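Local coordinates for sister chromatid cohesion protein (PDB 5T8V) that probably helps load the cohesin ring onto chromatin, this chain being the helical-repeat C-terminal fragment of the loader Scc2, at residues R669-G674 with G704-A709. Numbering follows the deposited sequence.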
loop_
_atom_site.group_PDB
_atom_site.type_symbol
_atom_site.label_atom_id
_atom_site.label_comp_id
_atom_site.label_asym_id
_atom_site.label_seq_id
_atom_site.Cartn_x
_atom_site.Cartn_y
_atom_site.Cartn_z
ATOM N N ARG A 669 3.804 -4.828 -1.234
ATOM C CA ARG A 669 4.441 -5.078 0.053
ATOM C C ARG A 669 5.449 -3.985 0.379
ATOM O O ARG A 669 5.543 -3.534 1.530
ATOM C CB ARG A 669 5.116 -6.451 0.043
ATOM C CG ARG A 669 4.184 -7.604 -0.323
ATOM C CD ARG A 669 4.885 -8.954 -0.211
ATOM N NE ARG A 669 5.936 -9.127 -1.216
ATOM C CZ ARG A 669 5.841 -9.880 -2.311
ATOM N NH1 ARG A 669 4.737 -10.567 -2.579
ATOM N NH2 ARG A 669 6.868 -9.953 -3.148
ATOM N N ASP A 670 6.202 -3.535 -0.630
ATOM C CA ASP A 670 7.182 -2.475 -0.419
ATOM C C ASP A 670 6.537 -1.239 0.199
ATOM O O ASP A 670 7.088 -0.645 1.133
ATOM C CB ASP A 670 7.857 -2.120 -1.744
ATOM C CG ASP A 670 9.118 -1.300 -1.557
ATOM O OD1 ASP A 670 9.004 -0.080 -1.321
ATOM O OD2 ASP A 670 10.222 -1.877 -1.655
ATOM N N SER A 671 5.371 -0.832 -0.310
ATOM C CA SER A 671 4.665 0.305 0.273
ATOM C C SER A 671 3.997 -0.074 1.591
ATOM O O SER A 671 3.934 0.744 2.523
ATOM C CB SER A 671 3.632 0.839 -0.717
ATOM O OG SER A 671 4.258 1.326 -1.891
ATOM N N ALA A 672 3.494 -1.308 1.686
ATOM C CA ALA A 672 2.937 -1.789 2.944
ATOM C C ALA A 672 3.911 -1.580 4.091
ATOM O O ALA A 672 3.491 -1.317 5.225
ATOM C CB ALA A 672 2.569 -3.267 2.824
ATOM N N LEU A 673 5.215 -1.691 3.822
ATOM C CA LEU A 673 6.200 -1.355 4.844
ATOM C C LEU A 673 6.093 0.110 5.247
ATOM O O LEU A 673 6.166 0.442 6.436
ATOM C CB LEU A 673 7.609 -1.673 4.344
ATOM C CG LEU A 673 7.897 -3.147 4.059
ATOM C CD1 LEU A 673 9.308 -3.317 3.526
ATOM C CD2 LEU A 673 7.696 -3.990 5.304
ATOM N N GLY A 674 5.925 1.003 4.270
ATOM C CA GLY A 674 5.734 2.407 4.596
ATOM C C GLY A 674 4.540 2.624 5.504
ATOM O O GLY A 674 4.624 3.344 6.506
ATOM N N GLY A 704 14.316 -5.581 -3.091
ATOM C CA GLY A 704 14.180 -4.222 -2.604
ATOM C C GLY A 704 13.314 -4.147 -1.363
ATOM O O GLY A 704 13.617 -3.413 -0.414
ATOM N N VAL A 705 12.222 -4.915 -1.363
ATOM C CA VAL A 705 11.341 -4.953 -0.202
ATOM C C VAL A 705 12.090 -5.474 1.016
ATOM O O VAL A 705 11.843 -5.031 2.144
ATOM C CB VAL A 705 10.088 -5.799 -0.514
ATOM C CG1 VAL A 705 10.463 -7.240 -0.818
ATOM C CG2 VAL A 705 9.096 -5.731 0.634
ATOM N N ARG A 706 13.015 -6.415 0.817
ATOM C CA ARG A 706 13.835 -6.891 1.926
ATOM C C ARG A 706 14.695 -5.763 2.483
ATOM O O ARG A 706 14.728 -5.529 3.697
ATOM C CB ARG A 706 14.710 -8.060 1.471
ATOM C CG ARG A 706 13.949 -9.360 1.255
ATOM C CD ARG A 706 14.880 -10.500 0.863
ATOM N NE ARG A 706 15.421 -10.339 -0.484
ATOM C CZ ARG A 706 16.172 -11.244 -1.105
ATOM N NH1 ARG A 706 16.475 -12.389 -0.507
ATOM N NH2 ARG A 706 16.618 -11.006 -2.330
ATOM N N LYS A 707 15.395 -5.046 1.601
ATOM C CA LYS A 707 16.238 -3.936 2.034
ATOM C C LYS A 707 15.430 -2.916 2.827
ATOM O O LYS A 707 15.848 -2.474 3.905
ATOM C CB LYS A 707 16.902 -3.288 0.816
ATOM C CG LYS A 707 17.819 -4.236 0.046
ATOM C CD LYS A 707 18.101 -3.758 -1.375
ATOM C CE LYS A 707 19.132 -2.640 -1.413
ATOM N NZ LYS A 707 19.545 -2.319 -2.809
ATOM N N ARG A 708 14.257 -2.538 2.314
ATOM C CA ARG A 708 13.410 -1.594 3.034
ATOM C C ARG A 708 13.017 -2.145 4.400
ATOM O O ARG A 708 13.105 -1.447 5.420
ATOM C CB ARG A 708 12.166 -1.270 2.206
ATOM C CG ARG A 708 11.207 -0.317 2.898
ATOM C CD ARG A 708 10.209 0.285 1.924
ATOM N NE ARG A 708 9.416 1.340 2.550
ATOM C CZ ARG A 708 8.601 2.158 1.892
ATOM N NH1 ARG A 708 8.464 2.052 0.576
ATOM N NH2 ARG A 708 7.925 3.089 2.551
ATOM N N ALA A 709 12.585 -3.408 4.439
ATOM C CA ALA A 709 12.140 -4.004 5.693
ATOM C C ALA A 709 13.253 -4.033 6.733
ATOM O O ALA A 709 12.986 -3.874 7.930
ATOM C CB ALA A 709 11.613 -5.417 5.444
#
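Helices 666-682 and 703-719 run nearly parallel here: the axes of 669-674 and 704-709 approach to 9.2 Å and their directions differ by only 13°. They are probably equivalent helices of successive HEAT repeats, with helix 685-696 between them in sequence, an arrangement consistent with the side-by-side stacking by which HEAT repeats build a superhelical array. The backbones come nearest at Asp670 and Val705, whose CA atoms are 4.8 Å apart, and have separated to 6.6 Å at the CA atoms of Leu673 and Ala709.

The CA-to-CB bond of Leu673 points toward 704-709, and its side chain is at the centre of the apolar contacts. Its CD1 lies 3.8 Å from CG2 of Val705 and 3.7 Å from CB of Ala709, and Arg697, in the loop after helix 685-696, also touches Leu673 and Ala709. Val705 CG2 packs as well against CB of Arg669, at 4.1 Å. The guanidinium of Arg669 turns to other partners, a salt bridge with Asp700 and a hydrogen bond to the carbonyl of Asp663, which tie it to the loops leading into the two helices.

Toward the more exposed side, Arg708 stretches out with all of chi1 to chi3 trans and fits as a knob into the hole formed by Asp670, Ser671, Leu673 and Gly674. One guanidinium face covers the Asp670 carbonyl oxygen and Gly674 N. Gly674 lets the group settle close: its CA is 3.1 Å from Arg708 NH2, and a CB there would clash. The knob is fixed by a salt bridge, in which Arg708 NH1 donates a hydrogen bond to Asp670 OD1 over 2.9 Å.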